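Local coordinates for L-Ala-D/L-Glu epimerase, a muconate lactonizing enzyme (Klebsiella pneumoniae subsp. pneumoniae MGH 78578, PDB 3FCP), which belongs to the muconate lactonizing enzyme group of the enolase superfamily and holds a magnesium ion in its barrel domain, at residues L133-P138 / L352-G357; L137-T142 / L343-G348; A272-K277 / G301-G306; A312-W317 / G348-P353. One frame throughout, in Å; residues are numbered along the deposited sequence.

How the contacts relate
Contacts 1, 2 and 4 form one cluster, and contact 3 lies deeper. Contact 3 (272-277 with 301-306) is about 1 Å from the centre of the chain and about 12 Å, centre to centre, from contact 4. Contacts 1 and 4 are about 5 Å apart between centres. Contacts 1 and 2 open first, both on strand 136-143, and contact 3 lies wholly between their segments. Contact 4 opens after it, on helix 307-317. The later segments of contacts 1, 2 and 4 come from the hairpin 345-351 or the loops next to it. The late hairpin thus returns to the first barrel strand. Helix 307-317 touches both regions, through Leu314 on the hairpin side and Trp317 on Leu273 of contact 3.

Contact 1. Residues L133-P138 / L352-G357; sequences LQTALP and LPQTPG
Thr135 and Leu352 make a short antiparallel backbone contact at the end of the pairing between strands 136-143 and 349-351, where the first begins and the second has just ended. The link is a single bond from Leu352 N to Thr135 O, 2.9 Å long. It is nearly straight at the hydrogen, 164°. The same oxygen also lies against the side chain of its partner, since Leu352 CB is 3.4 Å from Thr135 O. Leu137 approaches from the strand side, its CD1 4.4 Å from Leu352 CB. This is a loose apolar touch between two buried leucines.

The other part of the contact is more exposed. Thr135 OG1 stands anti to its own backbone N (chi1 -161°) and meets Gln354 CG at 3.6 Å. The touch is made by the aliphatic part of Gln354, which also packs on Pro124 of a loop.

Two residues on from Thr135, Leu137 pairs with Val350 of strand 349-351 through the backbone. Further along the second segment, Gly357 is bonded by its backbone to Leu123 and Val125. Helix 307-317 covers the buried part through Leu314 on Leu137, and Val311 of that helix touches Pro353. The contact sits where strand 136-143 starts and strand 349-351 runs out, against helix 307-317.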
loop_
_atom_site.group_PDB
_atom_site.type_symbol
_atom_site.label_atom_id
_atom_site.label_comp_id
_atom_site.label_asym_id
_atom_site.label_seq_id
_atom_site.Cartn_x
_atom_site.Cartn_y
_atom_site.Cartn_z
ATOM N N LEU A 133 31.331 23.925 -8.776
ATOM C CA LEU A 133 31.835 22.665 -9.305
ATOM C C LEU A 133 32.212 22.928 -10.757
ATOM O O LEU A 133 33.057 22.244 -11.335
ATOM C CB LEU A 133 30.730 21.610 -9.275
ATOM C CG LEU A 133 30.624 20.561 -8.164
ATOM C CD1 LEU A 133 31.138 21.088 -6.843
ATOM C CD2 LEU A 133 29.160 20.123 -8.070
ATOM N N GLN A 134 31.577 23.946 -11.326
ATOM C CA GLN A 134 31.756 24.307 -12.728
ATOM C C GLN A 134 31.590 25.822 -12.845
ATOM O O GLN A 134 30.687 26.397 -12.228
ATOM C CB GLN A 134 30.663 23.597 -13.528
ATOM C CG GLN A 134 30.884 23.445 -15.001
ATOM C CD GLN A 134 29.699 22.761 -15.662
ATOM O OE1 GLN A 134 29.744 22.413 -16.841
ATOM N NE2 GLN A 134 28.624 22.572 -14.897
ATOM N N THR A 135 32.446 26.466 -13.632
ATOM C CA THR A 135 32.368 27.911 -13.791
ATOM C C THR A 135 31.839 28.311 -15.176
ATOM O O THR A 135 31.792 29.489 -15.527
ATOM C CB THR A 135 33.750 28.555 -13.517
ATOM O OG1 THR A 135 33.573 29.943 -13.231
ATOM C CG2 THR A 135 34.668 28.398 -14.712
ATOM N N ALA A 136 31.443 27.305 -15.950
ATOM C CA ALA A 136 30.871 27.485 -17.283
ATOM C C ALA A 136 29.690 26.511 -17.332
ATOM O O ALA A 136 29.875 25.298 -17.250
ATOM C CB ALA A 136 31.900 27.132 -18.359
ATOM N N LEU A 137 28.478 27.035 -17.451
ATOM C CA LEU A 137 27.303 26.176 -17.459
ATOM C C LEU A 137 26.571 26.093 -18.784
ATOM O O LEU A 137 26.486 27.076 -19.527
ATOM C CB LEU A 137 26.322 26.629 -16.374
ATOM C CG LEU A 137 26.751 26.393 -14.922
ATOM C CD1 LEU A 137 27.896 27.322 -14.557
ATOM C CD2 LEU A 137 25.567 26.628 -14.006
ATOM N N PRO A 138 26.021 24.907 -19.099
ATOM C CA PRO A 138 25.289 24.724 -20.353
ATOM C C PRO A 138 23.942 25.431 -20.304
ATOM O O PRO A 138 23.288 25.492 -19.260
ATOM C CB PRO A 138 25.156 23.208 -20.454
ATOM C CG PRO A 138 25.057 22.796 -19.011
ATOM C CD PRO A 138 26.121 23.636 -18.357
ATOM N N LEU A 352 30.211 31.962 -15.774
ATOM C CA LEU A 352 29.824 32.412 -14.442
ATOM C C LEU A 352 30.864 33.378 -13.875
ATOM O O LEU A 352 32.030 33.025 -13.726
ATOM C CB LEU A 352 29.693 31.223 -13.491
ATOM C CG LEU A 352 29.313 31.612 -12.060
ATOM C CD1 LEU A 352 27.862 32.077 -12.023
ATOM C CD2 LEU A 352 29.515 30.426 -11.135
ATOM N N PRO A 353 30.451 34.612 -13.546
ATOM C CA PRO A 353 31.418 35.564 -12.993
ATOM C C PRO A 353 31.975 35.023 -11.677
ATOM O O PRO A 353 31.282 34.303 -10.958
ATOM C CB PRO A 353 30.580 36.826 -12.769
ATOM C CG PRO A 353 29.458 36.689 -13.764
ATOM C CD PRO A 353 29.119 35.224 -13.685
ATOM N N GLN A 354 33.224 35.348 -11.362
ATOM C CA GLN A 354 33.804 34.893 -10.107
ATOM C C GLN A 354 34.378 36.058 -9.308
ATOM O O GLN A 354 35.269 35.877 -8.484
ATOM C CB GLN A 354 34.882 33.835 -10.352
ATOM C CG GLN A 354 34.349 32.469 -10.788
ATOM C CD GLN A 354 33.497 31.783 -9.727
ATOM O OE1 GLN A 354 32.307 32.073 -9.576
ATOM N NE2 GLN A 354 34.109 30.868 -8.985
ATOM N N THR A 355 33.862 37.255 -9.563
ATOM C CA THR A 355 34.291 38.444 -8.841
ATOM C C THR A 355 33.411 38.494 -7.588
ATOM O O THR A 355 32.518 37.657 -7.430
ATOM C CB THR A 355 34.098 39.705 -9.701
ATOM O OG1 THR A 355 32.736 39.791 -10.133
ATOM C CG2 THR A 355 35.010 39.649 -10.926
ATOM N N PRO A 356 33.638 39.465 -6.683
ATOM C CA PRO A 356 32.808 39.523 -5.468
ATOM C C PRO A 356 31.307 39.702 -5.696
ATOM O O PRO A 356 30.887 40.507 -6.520
ATOM C CB PRO A 356 33.418 40.689 -4.690
ATOM C CG PRO A 356 34.877 40.646 -5.113
ATOM C CD PRO A 356 34.743 40.439 -6.607
ATOM N N GLY A 357 30.506 38.952 -4.944
ATOM C CA GLY A 357 29.061 39.037 -5.077
ATOM C C GLY A 357 28.530 38.322 -6.303
ATOM O O GLY A 357 29.071 37.295 -6.724
#

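Contact 2. Residues L137-T142 / L343-G348; sequences LPVLWT and LTFADG
Val139 lies against the beta hairpin formed by strands 345-346 and 349-351, at the side of the barrel where the sheet continues beyond strand 136-143 with strand 349-351 and then 345-346. Its CA-CB bond points toward the hairpin. From CB the chain splits in two. With CG1 anti to the backbone N (chi1 178°), CG2 falls anti to the carbonyl carbon and is the branch that reaches Phe345, 4.3 Å from Phe345 CE1. It meets the ring at its edge, near the ring plane, so the contact is apolar and does not cover the ring face. Val350 of the hairpin also packs on Val139, and so does Thr326 from a loop.

Asp347 and Gly348 form the two-residue turn of the hairpin, both with positive phi. The turn brings Gly348 O to the strand. Val139 N donates to Gly348 O at 3.0 Å, and the bond is nearly straight at the hydrogen, 164°. Thr344 and Ala351 are bonded by their backbones across the two arms of the hairpin. Gly348 O has a second neighbour on strand 136-143, Pro138 CA, which makes a CA-H...O contact of 3.4 Å with it.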
loop_
_atom_site.group_PDB
_atom_site.type_symbol
_atom_site.label_atom_id
_atom_site.label_comp_id
_atom_site.label_asym_id
_atom_site.label_seq_id
_atom_site.Cartn_x
_atom_site.Cartn_y
_atom_site.Cartn_z
ATOM N N LEU A 137 28.478 27.035 -17.451
ATOM C CA LEU A 137 27.303 26.176 -17.459
ATOM C C LEU A 137 26.571 26.093 -18.784
ATOM O O LEU A 137 26.486 27.076 -19.527
ATOM C CB LEU A 137 26.322 26.629 -16.374
ATOM C CG LEU A 137 26.751 26.393 -14.922
ATOM C CD1 LEU A 137 27.896 27.322 -14.557
ATOM C CD2 LEU A 137 25.567 26.628 -14.006
ATOM N N PRO A 138 26.021 24.907 -19.099
ATOM C CA PRO A 138 25.289 24.724 -20.353
ATOM C C PRO A 138 23.942 25.431 -20.304
ATOM O O PRO A 138 23.288 25.492 -19.260
ATOM C CB PRO A 138 25.156 23.208 -20.454
ATOM C CG PRO A 138 25.057 22.796 -19.011
ATOM C CD PRO A 138 26.121 23.636 -18.357
ATOM N N VAL A 139 23.540 25.976 -21.444
ATOM C CA VAL A 139 22.277 26.688 -21.569
ATOM C C VAL A 139 21.629 26.250 -22.883
ATOM O O VAL A 139 22.203 26.439 -23.960
ATOM C CB VAL A 139 22.500 28.218 -21.614
ATOM C CG1 VAL A 139 21.170 28.933 -21.784
ATOM C CG2 VAL A 139 23.201 28.687 -20.347
ATOM N N LEU A 140 20.449 25.648 -22.799
ATOM C CA LEU A 140 19.768 25.215 -24.010
ATOM C C LEU A 140 18.976 26.384 -24.578
ATOM O O LEU A 140 18.969 27.474 -24.004
ATOM C CB LEU A 140 18.845 24.032 -23.703
ATOM C CG LEU A 140 17.833 24.153 -22.558
ATOM C CD1 LEU A 140 16.698 25.101 -22.943
ATOM C CD2 LEU A 140 17.276 22.764 -22.239
ATOM N N TRP A 141 18.324 26.164 -25.713
ATOM C CA TRP A 141 17.521 27.207 -26.339
ATOM C C TRP A 141 16.094 26.692 -26.497
ATOM O O TRP A 141 15.881 25.513 -26.786
ATOM C CB TRP A 141 18.103 27.581 -27.710
ATOM C CG TRP A 141 17.390 28.722 -28.374
ATOM C CD1 TRP A 141 16.653 28.674 -29.523
ATOM C CD2 TRP A 141 17.319 30.075 -27.909
ATOM N NE1 TRP A 141 16.123 29.913 -29.799
ATOM C CE2 TRP A 141 16.516 30.791 -28.825
ATOM C CE3 TRP A 141 17.854 30.751 -26.805
ATOM C CZ2 TRP A 141 16.234 32.152 -28.670
ATOM C CZ3 TRP A 141 17.574 32.107 -26.650
ATOM C CH2 TRP A 141 16.770 32.791 -27.580
ATOM N N THR A 142 15.117 27.564 -26.292
ATOM C CA THR A 142 13.730 27.154 -26.425
ATOM C C THR A 142 13.194 27.526 -27.795
ATOM O O THR A 142 13.465 28.608 -28.316
ATOM C CB THR A 142 12.835 27.785 -25.327
ATOM O OG1 THR A 142 13.124 27.172 -24.064
ATOM C CG2 THR A 142 11.355 27.577 -25.641
ATOM N N LEU A 343 26.142 39.139 -19.180
ATOM C CA LEU A 343 26.886 37.887 -19.085
ATOM C C LEU A 343 27.346 37.501 -20.487
ATOM O O LEU A 343 26.746 37.913 -21.475
ATOM C CB LEU A 343 25.983 36.776 -18.541
ATOM C CG LEU A 343 25.397 36.962 -17.141
ATOM C CD1 LEU A 343 24.336 35.900 -16.889
ATOM C CD2 LEU A 343 26.504 36.876 -16.115
ATOM N N THR A 344 28.403 36.707 -20.580
ATOM C CA THR A 344 28.873 36.280 -21.886
ATOM C C THR A 344 28.393 34.858 -22.168
ATOM O O THR A 344 28.668 33.929 -21.403
ATOM C CB THR A 344 30.412 36.322 -21.980
ATOM O OG1 THR A 344 30.967 35.213 -21.266
ATOM C CG2 THR A 344 30.943 37.614 -21.380
ATOM N N PHE A 345 27.653 34.707 -23.261
ATOM C CA PHE A 345 27.136 33.412 -23.686
ATOM C C PHE A 345 27.937 33.007 -24.922
ATOM O O PHE A 345 28.368 33.868 -25.689
ATOM C CB PHE A 345 25.656 33.522 -24.062
ATOM C CG PHE A 345 24.735 33.760 -22.892
ATOM C CD1 PHE A 345 24.026 32.701 -22.320
ATOM C CD2 PHE A 345 24.552 35.041 -22.381
ATOM C CE1 PHE A 345 23.147 32.918 -21.263
ATOM C CE2 PHE A 345 23.675 35.271 -21.322
ATOM C CZ PHE A 345 22.968 34.204 -20.761
ATOM N N ALA A 346 28.139 31.709 -25.112
ATOM C CA ALA A 346 28.881 31.219 -26.266
ATOM C C ALA A 346 28.919 29.701 -26.287
ATOM O O ALA A 346 28.978 29.056 -25.235
ATOM C CB ALA A 346 30.302 31.769 -26.252
ATOM N N ASP A 347 28.882 29.142 -27.493
ATOM C CA ASP A 347 28.925 27.699 -27.701
ATOM C C ASP A 347 28.050 26.932 -26.710
ATOM O O ASP A 347 28.537 26.070 -25.981
ATOM C CB ASP A 347 30.374 27.202 -27.613
ATOM C CG ASP A 347 30.511 25.725 -27.959
ATOM O OD1 ASP A 347 30.116 25.333 -29.080
ATOM O OD2 ASP A 347 31.016 24.955 -27.112
ATOM N N GLY A 348 26.760 27.259 -26.698
ATOM C CA GLY A 348 25.815 26.601 -25.809
ATOM C C GLY A 348 26.137 26.702 -24.328
ATOM O O GLY A 348 25.735 25.844 -23.543
#

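Contact 3. Residues A272-K277 / G301-G306; sequences ALKIAK and GTMLEG
Gly301 N donates to Leu273 O over 2.6 Å, a short bond, bent to 138° at the hydrogen. Lys274 NZ makes a weak bond to Thr302 O at 3.0 Å. Its stronger partner is Asp250 OD2, from a ligand of the magnesium ion, and the Lys274 side chain is about 5 Å from that metal. Within 301-306, Glu305 OE1 is gripped twice. Thr302 OG1 donates to Glu305 OE1 at 2.6 Å, while Met303 N approaches from above the carboxylate plane. Thr302 OG1 in turn accepts from Leu304 N, which makes an ST turn.

Both segments leave neighbouring parallel strands, 270-273 and 297-300, at their C-terminal ends, where barrels of the TIM type carry their active sites. Two waters join the start of helix 275-278 to the loop. One accepts from Ile275 N and donates to Gly301 O. The other accepts from Ala276 N and donates to Glu305 OE2, at 2.7 Å.

The Lys274 chain is extended beyond CG. Its CG lies 3.6 Å from Gly301 C, and the lack of a side chain on Gly301 leaves room for this approach. Its CE is close to Thr302 O. Met303 is bent at chi2 and chi3 and crosses Lys274 at about a right angle, with SD 3.8 Å from Lys274 NZ. Met303 CG also packs on Ala276 CB at 3.8 Å, and Phe104 of helix 103-121 touches both residues.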
loop_
_atom_site.group_PDB
_atom_site.type_symbol
_atom_site.label_atom_id
_atom_site.label_comp_id
_atom_site.label_asym_id
_atom_site.label_seq_id
_atom_site.Cartn_x
_atom_site.Cartn_y
_atom_site.Cartn_z
ATOM N N ALA A 272 12.781 20.735 -11.789
ATOM C CA ALA A 272 13.200 21.994 -12.394
ATOM C C ALA A 272 13.417 22.974 -11.245
ATOM O O ALA A 272 12.469 23.595 -10.770
ATOM C CB ALA A 272 12.113 22.528 -13.339
ATOM N N LEU A 273 14.658 23.099 -10.786
ATOM C CA LEU A 273 14.972 24.025 -9.701
ATOM C C LEU A 273 14.852 25.465 -10.210
ATOM O O LEU A 273 15.293 25.776 -11.318
ATOM C CB LEU A 273 16.403 23.799 -9.197
ATOM C CG LEU A 273 16.836 22.394 -8.775
ATOM C CD1 LEU A 273 18.328 22.391 -8.445
ATOM C CD2 LEU A 273 16.019 21.951 -7.572
ATOM N N LYS A 274 14.233 26.332 -9.412
ATOM C CA LYS A 274 14.101 27.747 -9.767
ATOM C C LYS A 274 14.205 28.551 -8.479
ATOM O O LYS A 274 13.495 28.273 -7.516
ATOM C CB LYS A 274 12.757 28.025 -10.454
ATOM C CG LYS A 274 12.606 27.345 -11.823
ATOM C CD LYS A 274 11.328 27.765 -12.529
ATOM C CE LYS A 274 11.200 27.073 -13.895
ATOM N NZ LYS A 274 9.982 27.510 -14.609
ATOM N N ILE A 275 15.080 29.553 -8.451
ATOM C CA ILE A 275 15.227 30.324 -7.224
ATOM C C ILE A 275 13.933 31.032 -6.832
ATOM O O ILE A 275 13.627 31.144 -5.639
ATOM C CB ILE A 275 16.407 31.346 -7.306
ATOM C CG1 ILE A 275 16.131 32.436 -8.340
ATOM C CG2 ILE A 275 17.702 30.612 -7.648
ATOM C CD1 ILE A 275 17.231 33.519 -8.370
ATOM N N ALA A 276 13.160 31.471 -7.828
ATOM C CA ALA A 276 11.894 32.169 -7.575
ATOM C C ALA A 276 10.865 31.302 -6.851
ATOM O O ALA A 276 10.108 31.795 -6.011
ATOM C CB ALA A 276 11.295 32.686 -8.893
ATOM N N LYS A 277 10.826 30.015 -7.190
ATOM C CA LYS A 277 9.882 29.087 -6.572
ATOM C C LYS A 277 10.262 28.714 -5.141
ATOM O O LYS A 277 9.388 28.483 -4.305
ATOM C CB LYS A 277 9.769 27.789 -7.395
ATOM C CG LYS A 277 9.124 27.936 -8.779
ATOM C CD LYS A 277 8.835 26.581 -9.440
ATOM C CE LYS A 277 10.095 25.738 -9.642
ATOM N NZ LYS A 277 9.800 24.358 -10.157
ATOM N N GLY A 301 16.319 25.715 -13.715
ATOM C CA GLY A 301 15.204 26.414 -14.331
ATOM C C GLY A 301 15.187 27.928 -14.251
ATOM O O GLY A 301 15.927 28.530 -13.472
ATOM N N THR A 302 14.314 28.540 -15.053
ATOM C CA THR A 302 14.188 29.998 -15.105
ATOM C C THR A 302 12.749 30.465 -15.180
ATOM O O THR A 302 11.849 29.698 -15.532
ATOM C CB THR A 302 14.899 30.591 -16.362
ATOM O OG1 THR A 302 15.041 32.011 -16.220
ATOM C CG2 THR A 302 14.091 30.294 -17.632
ATOM N N MET A 303 12.551 31.736 -14.839
ATOM C CA MET A 303 11.253 32.387 -14.931
ATOM C C MET A 303 11.474 33.507 -15.959
ATOM O O MET A 303 10.722 34.486 -16.030
ATOM C CB MET A 303 10.829 32.963 -13.577
ATOM C CG MET A 303 10.359 31.923 -12.546
ATOM S SD MET A 303 9.002 30.829 -13.060
ATOM C CE MET A 303 7.744 31.966 -13.414
ATOM N N LEU A 304 12.516 33.317 -16.766
ATOM C CA LEU A 304 12.933 34.262 -17.802
ATOM C C LEU A 304 13.432 35.570 -17.183
ATOM O O LEU A 304 13.058 36.662 -17.607
ATOM C CB LEU A 304 11.793 34.528 -18.799
ATOM C CG LEU A 304 11.363 33.315 -19.639
ATOM C CD1 LEU A 304 10.307 33.728 -20.666
ATOM C CD2 LEU A 304 12.569 32.732 -20.345
ATOM N N GLU A 305 14.278 35.436 -16.166
ATOM C CA GLU A 305 14.866 36.580 -15.482
ATOM C C GLU A 305 15.846 37.305 -16.398
ATOM O O GLU A 305 16.349 36.727 -17.365
ATOM C CB GLU A 305 15.663 36.123 -14.247
ATOM C CG GLU A 305 14.867 35.614 -13.053
ATOM C CD GLU A 305 14.416 34.169 -13.180
ATOM O OE1 GLU A 305 14.853 33.460 -14.115
ATOM O OE2 GLU A 305 13.620 33.739 -12.322
ATOM N N GLY A 306 16.114 38.571 -16.078
ATOM C CA GLY A 306 17.093 39.336 -16.821
ATOM C C GLY A 306 18.451 38.880 -16.301
ATOM O O GLY A 306 18.552 37.806 -15.706
HETATM O O HOH W 1 16.046 30.071 -11.286
HETATM O O HOH W 2 13.676 31.539 -10.784
#

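Contact 4. Residues A312-W317 / G348-P353; sequences ASLHAW and GQVALP
The imidazole of His315 lies under the methyl CD1 of Leu352, which sits over the centre of one ring face. CD1 is 3.8 Å from the His315 ring centroid and only 7° off the ring normal. This is a CH-pi contact. His315 CG is anti to its carbonyl carbon (chi1 -84°), beside the backbone N, and the ring extends from there to meet the loop after strand 349-351. The two side chains cross obliquely. Around the ring, His315 CE1 also comes within 3.4 Å of Pro353 O. The polar partner of the ring is outside this pair: NE2 bonds to Leu358 O. Val125 and Ser126 of helix 125-128 touch the same side chain.

Leu314, one residue earlier on the helix, carries the rest of the contact. Its CB meets Leu352 CD1 at 3.7 Å, so this one methyl packs against both neighbouring helix residues. Further out, Leu314 CD1 touches Val350 CG1 at 3.8 Å. That branch of Val350 lies between its backbone N and carbonyl carbon (chi1 63°). Leu314 also packs on Met328 of a loop. The touching residues are largely buried, and the segments are joined by side-chain packing.

Helix 307-317 follows barrel strand 297-300 in the chain. Here it packs against strand 349-351, which pairs antiparallel with strand 136-143. The arrangement belongs to the modified TIM barrel, (beta/alpha)7-beta, of the enolase superfamily, with this helix joining the barrel to the late antiparallel hairpin.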
loop_
_atom_site.group_PDB
_atom_site.type_symbol
_atom_site.label_atom_id
_atom_site.label_comp_id
_atom_site.label_asym_id
_atom_site.label_seq_id
_atom_site.Cartn_x
_atom_site.Cartn_y
_atom_site.Cartn_z
ATOM N N ALA A 312 22.126 35.137 -10.534
ATOM C CA ALA A 312 21.851 34.702 -9.166
ATOM C C ALA A 312 21.575 33.197 -9.214
ATOM O O ALA A 312 22.096 32.431 -8.396
ATOM C CB ALA A 312 20.640 35.441 -8.613
ATOM N N SER A 313 20.763 32.776 -10.185
ATOM C CA SER A 313 20.437 31.363 -10.347
ATOM C C SER A 313 21.682 30.566 -10.711
ATOM O O SER A 313 21.911 29.489 -10.167
ATOM C CB SER A 313 19.394 31.165 -11.449
ATOM O OG SER A 313 18.250 31.955 -11.218
ATOM N N LEU A 314 22.483 31.089 -11.639
ATOM C CA LEU A 314 23.698 30.392 -12.064
ATOM C C LEU A 314 24.682 30.148 -10.916
ATOM O O LEU A 314 25.331 29.113 -10.874
ATOM C CB LEU A 314 24.425 31.152 -13.187
ATOM C CG LEU A 314 24.074 31.049 -14.684
ATOM C CD1 LEU A 314 23.799 29.602 -15.095
ATOM C CD2 LEU A 314 22.896 31.900 -14.987
ATOM N N HIS A 315 24.803 31.089 -9.987
ATOM C CA HIS A 315 25.722 30.887 -8.868
ATOM C C HIS A 315 25.309 29.647 -8.073
ATOM O O HIS A 315 26.161 28.881 -7.622
ATOM C CB HIS A 315 25.750 32.117 -7.964
ATOM C CG HIS A 315 26.681 33.190 -8.440
ATOM N ND1 HIS A 315 28.053 33.065 -8.380
ATOM C CD2 HIS A 315 26.440 34.394 -9.008
ATOM C CE1 HIS A 315 28.615 34.145 -8.889
ATOM N NE2 HIS A 315 27.658 34.968 -9.278
ATOM N N ALA A 316 23.999 29.461 -7.913
ATOM C CA ALA A 316 23.460 28.304 -7.201
ATOM C C ALA A 316 23.643 27.035 -8.038
ATOM O O ALA A 316 24.104 26.008 -7.533
ATOM C CB ALA A 316 21.974 28.522 -6.889
ATOM N N TRP A 317 23.299 27.111 -9.322
ATOM C CA TRP A 317 23.427 25.960 -10.219
ATOM C C TRP A 317 24.866 25.447 -10.307
ATOM O O TRP A 317 25.096 24.245 -10.460
ATOM C CB TRP A 317 22.954 26.318 -11.636
ATOM C CG TRP A 317 21.507 26.757 -11.794
ATOM C CD1 TRP A 317 20.957 27.355 -12.902
ATOM C CD2 TRP A 317 20.449 26.669 -10.825
ATOM N NE1 TRP A 317 19.634 27.641 -12.682
ATOM C CE2 TRP A 317 19.295 27.236 -11.416
ATOM C CE3 TRP A 317 20.365 26.169 -9.515
ATOM C CZ2 TRP A 317 18.068 27.321 -10.740
ATOM C CZ3 TRP A 317 19.147 26.255 -8.841
ATOM C CH2 TRP A 317 18.014 26.829 -9.456
ATOM N N GLY A 348 26.760 27.259 -26.698
ATOM C CA GLY A 348 25.815 26.601 -25.809
ATOM C C GLY A 348 26.137 26.702 -24.328
ATOM O O GLY A 348 25.735 25.844 -23.543
ATOM N N GLN A 349 26.860 27.746 -23.934
ATOM C CA GLN A 349 27.215 27.919 -22.532
ATOM C C GLN A 349 27.222 29.369 -22.089
ATOM O O GLN A 349 27.184 30.287 -22.912
ATOM C CB GLN A 349 28.592 27.323 -22.248
ATOM C CG GLN A 349 28.664 25.812 -22.317
ATOM C CD GLN A 349 30.021 25.295 -21.878
ATOM O OE1 GLN A 349 31.029 25.540 -22.538
ATOM N NE2 GLN A 349 30.054 24.587 -20.752
ATOM N N VAL A 350 27.262 29.562 -20.774
ATOM C CA VAL A 350 27.317 30.893 -20.191
ATOM C C VAL A 350 28.451 30.890 -19.165
ATOM O O VAL A 350 28.649 29.911 -18.442
ATOM C CB VAL A 350 25.971 31.283 -19.518
ATOM C CG1 VAL A 350 25.655 30.341 -18.361
ATOM C CG2 VAL A 350 26.036 32.720 -19.035
ATOM N N ALA A 351 29.218 31.972 -19.120
ATOM C CA ALA A 351 30.325 32.052 -18.187
ATOM C C ALA A 351 29.849 32.628 -16.865
ATOM O O ALA A 351 29.164 33.653 -16.832
ATOM C CB ALA A 351 31.443 32.915 -18.769
ATOM N N LEU A 352 30.211 31.962 -15.774
ATOM C CA LEU A 352 29.824 32.412 -14.442
ATOM C C LEU A 352 30.864 33.378 -13.875
ATOM O O LEU A 352 32.030 33.025 -13.726
ATOM C CB LEU A 352 29.693 31.223 -13.491
ATOM C CG LEU A 352 29.313 31.612 -12.060
ATOM C CD1 LEU A 352 27.862 32.077 -12.023
ATOM C CD2 LEU A 352 29.515 30.426 -11.135
ATOM N N PRO A 353 30.451 34.612 -13.546
ATOM C CA PRO A 353 31.418 35.564 -12.993
ATOM C C PRO A 353 31.975 35.023 -11.677
ATOM O O PRO A 353 31.282 34.303 -10.958
ATOM C CB PRO A 353 30.580 36.826 -12.769
ATOM C CG PRO A 353 29.458 36.689 -13.764
ATOM C CD PRO A 353 29.119 35.224 -13.685
#